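Local coordinates for protein putative secreted endoglycosylceramidase (PDB 6JYZ) that probably cleaves the O-glycosidic bond of galactosylceramide-type glycolipids, as a secreted family 5 glycoside hydrolase with endogalactosylceramidase activity, at residues Val133-Gly138 and Leu145-Gly150; Val215-Leu220 and His258-Glu263; Leu286-Pro291 and Gly322-Thr327. All coordinates share one frame; numbering follows the deposited sequence.

Interaction 1 (Val133-Gly138 and Leu145-Gly150)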
# COMPACT_ATOMS: atom_id res chain seq x y z
N VAL A 133 -3.02 1.85 22.19
CA VAL A 133 -2.87 3.27 22.47
C VAL A 133 -4.18 3.97 22.76
O VAL A 133 -4.16 5.20 22.85
CB VAL A 133 -2.20 3.96 21.25
CG1 VAL A 133 -0.83 3.34 21.01
CG2 VAL A 133 -3.02 3.95 19.99
N GLY A 134 -5.29 3.27 22.90
CA GLY A 134 -6.55 3.95 23.14
C GLY A 134 -6.73 4.39 24.59
O GLY A 134 -6.11 3.89 25.51
N THR A 135 -7.64 5.36 24.77
CA THR A 135 -7.94 5.83 26.13
C THR A 135 -8.83 4.81 26.83
O THR A 135 -9.89 4.50 26.32
CB THR A 135 -8.64 7.18 26.06
OG1 THR A 135 -7.90 8.09 25.23
CG2 THR A 135 -8.76 7.82 27.44
N PRO A 136 -8.42 4.31 28.01
CA PRO A 136 -9.29 3.30 28.66
C PRO A 136 -10.61 3.91 29.10
O PRO A 136 -10.74 5.12 29.33
CB PRO A 136 -8.46 2.89 29.88
CG PRO A 136 -7.05 3.36 29.69
CD PRO A 136 -7.12 4.48 28.64
N GLU A 137 -11.68 3.09 29.12
CA GLU A 137 -13.00 3.56 29.49
C GLU A 137 -13.05 4.37 30.79
O GLU A 137 -13.72 5.40 30.80
CB GLU A 137 -13.95 2.34 29.51
CG GLU A 137 -15.38 2.68 29.89
CD GLU A 137 -16.24 1.51 30.35
OE1 GLU A 137 -15.81 0.32 30.23
OE2 GLU A 137 -17.36 1.79 30.85
N GLY A 138 -12.35 4.01 31.83
CA GLY A 138 -12.67 4.93 32.96
C GLY A 138 -11.75 6.15 33.10
O GLY A 138 -11.66 6.78 34.17
N LEU A 145 -8.28 18.10 24.86
CA LEU A 145 -7.98 16.92 24.01
C LEU A 145 -9.20 16.05 23.89
O LEU A 145 -10.11 16.07 24.71
CB LEU A 145 -6.84 16.13 24.64
CG LEU A 145 -5.54 16.89 24.88
CD1 LEU A 145 -4.49 15.92 25.38
CD2 LEU A 145 -5.06 17.57 23.60
N GLN A 146 -9.19 15.20 22.84
CA GLN A 146 -10.26 14.24 22.54
C GLN A 146 -9.80 12.83 22.92
O GLN A 146 -8.62 12.50 22.85
CB GLN A 146 -10.59 14.32 21.04
CG GLN A 146 -11.29 15.63 20.66
CD GLN A 146 -11.92 15.62 19.28
OE1 GLN A 146 -12.26 14.56 18.71
NE2 GLN A 146 -12.07 16.81 18.73
N ARG A 147 -10.72 11.92 23.16
CA ARG A 147 -10.38 10.55 23.50
C ARG A 147 -9.73 9.83 22.32
O ARG A 147 -10.12 10.04 21.15
CB ARG A 147 -11.66 9.75 23.79
CG ARG A 147 -12.38 10.39 24.98
CD ARG A 147 -13.59 9.52 25.43
NE ARG A 147 -13.15 8.30 26.04
CZ ARG A 147 -12.59 8.18 27.27
NH1 ARG A 147 -12.39 9.26 27.98
NH2 ARG A 147 -12.14 7.00 27.64
N GLY A 148 -8.67 9.09 22.60
CA GLY A 148 -8.03 8.22 21.60
C GLY A 148 -8.68 6.84 21.61
O GLY A 148 -9.22 6.37 22.61
N ILE A 149 -8.52 6.13 20.47
CA ILE A 149 -8.94 4.73 20.42
C ILE A 149 -7.72 3.93 19.96
O ILE A 149 -6.68 4.48 19.61
CB ILE A 149 -10.12 4.50 19.46
CG1 ILE A 149 -9.80 4.84 18.00
CG2 ILE A 149 -11.34 5.31 19.96
CD1 ILE A 149 -10.96 4.52 17.02
N GLY A 150 -7.82 2.61 20.07
CA GLY A 150 -6.77 1.72 19.60
C GLY A 150 -6.86 1.48 18.09
O GLY A 150 -7.95 1.50 17.51
O HOH W 1 -12.72 4.97 26.06
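Thr-135 meets Gly-148 and Arg-147 where the long loop between strand 119-124 and helix 177-187 folds back on itself. Family 5 hydrolases are (beta/alpha)8 barrels, and this loop leaves the C-terminal end of the third barrel strand. Its two segments do not form a ladder. At Gly-134 they meet backbone against backbone, with its CA 3.4 Å from C of Ile-149.

The threonine backbone gives the straightest bond: Thr-135 N donates to Gly-148 O at 2.9 Å, 171° at the hydrogen, approaching from above the carbonyl plane. Its side chain then works on two fronts. CB stands 3.8 Å above the plane of the Arg-147 guanidinium, toward the rim of the group. One branch, OG1, lies beside the backbone N (chi1 -51°), and this points it back at the facing glycine, where it accepts from Gly-148 N at 2.9 Å. The same hydroxyl is hydrogen-bonded to Thr-166 OG1, next to the half-cystine Cys-167, which the threonine also touches. The other branch, CG2, lies over the guanidinium face, 3.5 Å from Arg-147 NH2. Gly-148 is thus gripped on both its N-H and its carbonyl by one residue.

Arg-147 reaches this place by a bend at chi3 (70°) and crosses the threonine side chain at about a right angle. At the guanidinium edge, NH2 makes a weak bond to Pro-136 O. NH1 is hydrogen-bonded to Gln-139 O, which together with the weak bond helps hold the flat group in place. One ordered water finishes the link in the guanidinium plane: it accepts from Arg-147 NH2 at 2.6 Å and donates to Thr-135 O at 2.9 Å.

Interaction 2 (Val215-Leu220 and His258-Glu263)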
# COMPACT_ATOMS: atom_id res chain seq x y z
N VAL A 215 6.40 -9.03 -4.35
CA VAL A 215 7.16 -7.90 -4.90
C VAL A 215 8.33 -7.55 -3.99
O VAL A 215 9.43 -7.35 -4.40
CB VAL A 215 6.22 -6.67 -4.96
CG1 VAL A 215 6.99 -5.45 -5.52
CG2 VAL A 215 4.96 -6.96 -5.78
N GLY A 216 7.98 -7.50 -2.69
CA GLY A 216 8.91 -7.04 -1.69
C GLY A 216 8.15 -6.49 -0.50
O GLY A 216 7.00 -6.87 -0.24
N TYR A 217 8.88 -5.61 0.20
CA TYR A 217 8.59 -5.39 1.61
C TYR A 217 8.42 -3.89 1.83
O TYR A 217 9.39 -3.14 1.61
CB TYR A 217 9.79 -5.84 2.46
CG TYR A 217 10.40 -7.15 2.01
CD1 TYR A 217 9.72 -8.32 2.11
CD2 TYR A 217 11.66 -7.11 1.46
CE1 TYR A 217 10.34 -9.55 1.65
CE2 TYR A 217 12.29 -8.25 1.01
CZ TYR A 217 11.62 -9.45 1.16
OH TYR A 217 12.27 -10.60 0.72
N ASP A 218 7.24 -3.46 2.27
CA ASP A 218 6.99 -2.06 2.65
C ASP A 218 7.30 -2.02 4.15
O ASP A 218 6.54 -2.50 4.99
CB ASP A 218 5.55 -1.69 2.25
CG ASP A 218 5.21 -0.21 2.40
OD1 ASP A 218 5.95 0.57 3.06
OD2 ASP A 218 4.14 0.13 1.88
N LEU A 219 8.49 -1.44 4.45
CA LEU A 219 9.12 -1.69 5.73
C LEU A 219 8.33 -1.23 6.94
O LEU A 219 8.31 -1.91 7.96
CB LEU A 219 10.51 -1.05 5.75
CG LEU A 219 11.45 -1.60 4.69
CD1 LEU A 219 12.78 -0.81 4.76
CD2 LEU A 219 11.72 -3.09 4.91
N LEU A 220 7.67 -0.07 6.82
CA LEU A 220 6.75 0.35 7.88
C LEU A 220 5.78 1.34 7.29
O LEU A 220 6.23 2.37 6.67
CB LEU A 220 7.50 0.98 9.06
CG LEU A 220 6.65 1.37 10.27
CD1 LEU A 220 5.93 0.17 10.86
CD2 LEU A 220 7.53 2.03 11.30
N HIS A 258 14.40 -9.25 -2.97
CA HIS A 258 13.15 -8.61 -3.36
C HIS A 258 13.22 -7.09 -3.24
O HIS A 258 14.18 -6.54 -2.68
CB HIS A 258 12.00 -9.20 -2.53
CG HIS A 258 11.77 -10.66 -2.76
ND1 HIS A 258 12.74 -11.68 -2.49
CD2 HIS A 258 10.66 -11.27 -3.25
CE1 HIS A 258 12.15 -12.88 -2.79
NE2 HIS A 258 10.89 -12.62 -3.20
N LEU A 259 12.20 -6.41 -3.75
CA LEU A 259 12.20 -4.92 -3.65
C LEU A 259 11.96 -4.46 -2.23
O LEU A 259 11.28 -5.13 -1.45
CB LEU A 259 11.08 -4.37 -4.54
CG LEU A 259 11.21 -4.57 -6.02
CD1 LEU A 259 10.19 -3.85 -6.88
CD2 LEU A 259 12.47 -5.06 -6.62
N VAL A 260 12.53 -3.30 -1.95
CA VAL A 260 12.35 -2.67 -0.63
C VAL A 260 11.54 -1.42 -0.87
O VAL A 260 12.05 -0.49 -1.51
CB VAL A 260 13.68 -2.40 0.03
CG1 VAL A 260 13.40 -1.47 1.21
CG2 VAL A 260 14.25 -3.74 0.52
N ILE A 261 10.32 -1.38 -0.35
CA ILE A 261 9.43 -0.25 -0.55
C ILE A 261 9.53 0.56 0.75
O ILE A 261 9.31 0.04 1.85
CB ILE A 261 8.02 -0.80 -0.79
CG1 ILE A 261 8.03 -1.48 -2.18
CG2 ILE A 261 6.98 0.29 -0.74
CD1 ILE A 261 6.82 -2.40 -2.41
N PHE A 262 9.92 1.83 0.62
CA PHE A 262 10.15 2.65 1.81
C PHE A 262 9.38 3.95 1.65
O PHE A 262 9.15 4.45 0.54
CB PHE A 262 11.64 2.92 2.04
CG PHE A 262 12.23 3.89 1.06
CD1 PHE A 262 12.67 3.51 -0.20
CD2 PHE A 262 12.36 5.26 1.40
CE1 PHE A 262 13.16 4.46 -1.09
CE2 PHE A 262 12.85 6.17 0.50
CZ PHE A 262 13.26 5.78 -0.75
N GLU A 263 9.00 4.50 2.83
CA GLU A 263 8.07 5.62 2.85
C GLU A 263 8.71 6.85 3.47
O GLU A 263 9.53 6.73 4.41
CB GLU A 263 6.82 5.25 3.64
CG GLU A 263 6.06 4.09 2.95
CD GLU A 263 4.82 3.76 3.71
OE1 GLU A 263 4.13 4.63 4.23
OE2 GLU A 263 4.50 2.51 3.83
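Val-215 O takes the first bond, from Leu-259 N, of a parallel ladder between strands 214-218 and 259-262, the fourth and fifth strands of the (beta/alpha)8 barrel. Its bridges run from Gly-216/Leu-259 to Asp-218/Ile-261. Three more backbone bonds follow in turn: Tyr-217 N to Leu-259 O, Ile-261 N to Tyr-217 O, and Leu-219 N to Ile-261 O. Gly-216 is squeezed in this ladder, its CA 3.1 Å from Leu-259 O in a CA-H...O contact.

On the barrel-interior face, Val-215 swings CG1 anti to its own nitrogen (chi1 179°), which brings that methyl to 3.8 Å from Leu-259 CD1. Ile-261 CG2 lies 3.6 Å from Asp-218 CG, the two side chains at roughly right angles. With CG anti to the backbone nitrogen (chi1 -172°), the Asp-218 carboxylate comes across to the extended Glu-263, whose OE2 is within 2.5 Å of Asp-218 OD1 with the two carboxyl planes 63° apart. Arg-83 salt-bridges both, through Asp-218 OD2 and Glu-263 OE2, while Glu-263 OE1 accepts from the backbone N of Glu-222 in the Asn-Glu-Pro signature of family 5.

On the outer face, the Tyr-217 ring offers its edge to Val-260 CG2 and lies obliquely to the His-258 ring, with Tyr-217 CE2 3.7 Å from His-258 CB. Its hydroxyl bonds Glu-252, and His-258 NE2 bonds Glu-211 O. Leu-219 CD1 packs on Val-260 CG1 at 3.7 Å.

Helix 230-251 lies against this outer face, touching Tyr-217, Leu-219 and Val-260. Within the barrel wall, the pair is flanked by strand 119-124 next to 214-218 and by strand 287-289 next to 259-262.

Interaction 3 (Leu286-Pro291 and Gly322-Thr327)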
# COMPACT_ATOMS: atom_id res chain seq x y z
N LEU A 286 17.47 -1.91 -5.17
CA LEU A 286 16.09 -2.33 -5.33
C LEU A 286 15.13 -1.56 -4.44
O LEU A 286 13.99 -2.02 -4.24
CB LEU A 286 15.96 -3.85 -5.08
CG LEU A 286 16.89 -4.70 -5.93
CD1 LEU A 286 16.68 -6.20 -5.62
CD2 LEU A 286 16.68 -4.45 -7.40
N VAL A 287 15.54 -0.37 -3.98
CA VAL A 287 14.55 0.41 -3.22
C VAL A 287 13.56 1.10 -4.15
O VAL A 287 13.85 1.43 -5.30
CB VAL A 287 15.27 1.47 -2.33
CG1 VAL A 287 16.14 0.78 -1.27
CG2 VAL A 287 16.02 2.54 -3.13
N VAL A 288 12.37 1.34 -3.60
CA VAL A 288 11.23 1.96 -4.29
C VAL A 288 10.63 2.99 -3.34
O VAL A 288 10.28 2.62 -2.20
CB VAL A 288 10.20 0.88 -4.67
CG1 VAL A 288 8.92 1.54 -5.19
CG2 VAL A 288 10.79 -0.13 -5.67
N PHE A 289 10.53 4.24 -3.78
CA PHE A 289 9.98 5.29 -2.93
C PHE A 289 8.45 5.29 -3.00
O PHE A 289 7.85 5.24 -4.09
CB PHE A 289 10.53 6.63 -3.44
CG PHE A 289 10.09 7.82 -2.60
CD1 PHE A 289 10.23 7.80 -1.21
CD2 PHE A 289 9.49 8.93 -3.18
CE1 PHE A 289 9.80 8.90 -0.43
CE2 PHE A 289 9.07 10.01 -2.38
CZ PHE A 289 9.22 9.97 -1.04
N SER A 290 7.79 5.26 -1.84
CA SER A 290 6.36 5.02 -1.76
C SER A 290 5.66 6.02 -0.83
O SER A 290 5.10 5.63 0.19
CB SER A 290 6.15 3.59 -1.32
OG SER A 290 4.80 3.20 -1.48
N PRO A 291 5.62 7.31 -1.18
CA PRO A 291 4.75 8.27 -0.50
C PRO A 291 3.30 7.96 -0.83
O PRO A 291 3.00 7.29 -1.84
CB PRO A 291 5.17 9.61 -1.13
CG PRO A 291 5.51 9.22 -2.56
CD PRO A 291 6.23 7.87 -2.40
N GLY A 322 17.04 8.03 -7.22
CA GLY A 322 17.32 7.18 -8.39
C GLY A 322 16.41 5.95 -8.40
O GLY A 322 16.78 4.95 -9.02
N ALA A 323 15.25 6.04 -7.78
CA ALA A 323 14.41 4.86 -7.52
C ALA A 323 13.08 4.99 -8.25
O ALA A 323 12.58 6.10 -8.45
CB ALA A 323 14.14 4.80 -6.03
N PRO A 324 12.37 3.87 -8.49
CA PRO A 324 11.00 4.01 -8.95
C PRO A 324 10.10 4.61 -7.88
O PRO A 324 10.39 4.52 -6.67
CB PRO A 324 10.57 2.53 -9.16
CG PRO A 324 11.89 1.77 -9.33
CD PRO A 324 12.88 2.49 -8.39
N LEU A 325 9.02 5.20 -8.35
CA LEU A 325 7.91 5.67 -7.54
C LEU A 325 6.77 4.67 -7.63
O LEU A 325 6.35 4.32 -8.73
CB LEU A 325 7.46 7.04 -8.04
CG LEU A 325 6.20 7.60 -7.40
CD1 LEU A 325 6.40 7.86 -5.91
CD2 LEU A 325 5.83 8.95 -8.06
N TRP A 326 6.25 4.23 -6.50
CA TRP A 326 5.07 3.34 -6.48
C TRP A 326 4.27 3.77 -5.26
O TRP A 326 4.83 3.69 -4.16
CB TRP A 326 5.50 1.88 -6.33
CG TRP A 326 4.34 0.95 -6.27
CD1 TRP A 326 3.62 0.47 -7.34
CD2 TRP A 326 3.70 0.41 -5.11
NE1 TRP A 326 2.60 -0.31 -6.91
CE2 TRP A 326 2.63 -0.41 -5.54
CE3 TRP A 326 3.98 0.45 -3.74
CZ2 TRP A 326 1.82 -1.10 -4.65
CZ3 TRP A 326 3.19 -0.22 -2.83
CH2 TRP A 326 2.10 -0.98 -3.30
N THR A 327 3.06 4.30 -5.43
CA THR A 327 2.38 4.91 -4.26
C THR A 327 1.54 3.87 -3.54
O THR A 327 0.56 3.35 -4.07
CB THR A 327 1.56 6.13 -4.68
OG1 THR A 327 0.96 6.63 -3.48
CG2 THR A 327 0.49 5.90 -5.73
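Val-287 begins the contact by meeting Ala-323 and Pro-324 just past the Schellman motif, completed at Gly-322, that ends helix 307-321. Here the sixth and seventh strands of the (beta/alpha)8 barrel come together, joined in the chain by that helix. The carbonyl oxygen of Val-287 touches Ala-323 CB and, at 3.4 Å, Pro-324 CD.

Val-288 carries CG1 anti to its backbone nitrogen (chi1 171°), which brings this methyl to 3.6 Å from Trp-326 CB. The indole beyond is tethered by NE1 to Leu-42 O, on the first barrel strand.

Phe-289 supplies the single beta bridge, paired with Leu-325. Its N donates to Pro-324 O at 2.9 Å, and its O accepts from Trp-326 N at 3.1 Å; both donors sit nearly along the C=O axis. Pro-291 CD lies over one face of the phenyl ring, toward its rim.

Past it the pairing passes from backbone to side chains. Ser-290 places OG anti to its nitrogen (chi1 -168°), and the hydroxyl donates to Trp-326 O at 2.7 Å, the donor tilted slightly from the carbonyl plane. The same OG rests 3.7 Å from Trp-326 CE3.

Pro-291 closes the segment. Its CD lies 3.5 Å from Leu-325 CD1, the ring and the leucine crossing at about a right angle. Its carbonyl, through an in-plane lone pair, accepts the proton of Thr-327 OG1 at 2.7 Å. The hydroxyls of Ser-290 and Thr-327 thus continue the link beyond the single bridge.

Helix 307-321 covers the outer side through Ala-314, Val-315 and Ala-317, against Phe-289, Pro-291 and Leu-325. Strand 259-262 flanks 287-289, and Thr-327 bonds onward to Gly-356 of the eighth strand.

Overall arrangement
Interactions 2 and 3 are consecutive parts of one barrel wall. Their centres are 9 Å apart, and strands 259-262 and 287-289 join them through probable hydrogen bonds from Val-288 N to Val-260 O (2.8 Å) and from Ser-290 N to Phe-262 O (2.9 Å). Ile-261 also packs on Ser-290, carrying the interior layer from one contact to the next. Interaction 1 belongs to a peripheral loop: its centre is about 31 Å from that of interaction 2 and about 35 Å from that of interaction 3, with no touch to either. In family 5 barrels the active site opens at the C-terminal strand ends, the end from which this loop springs.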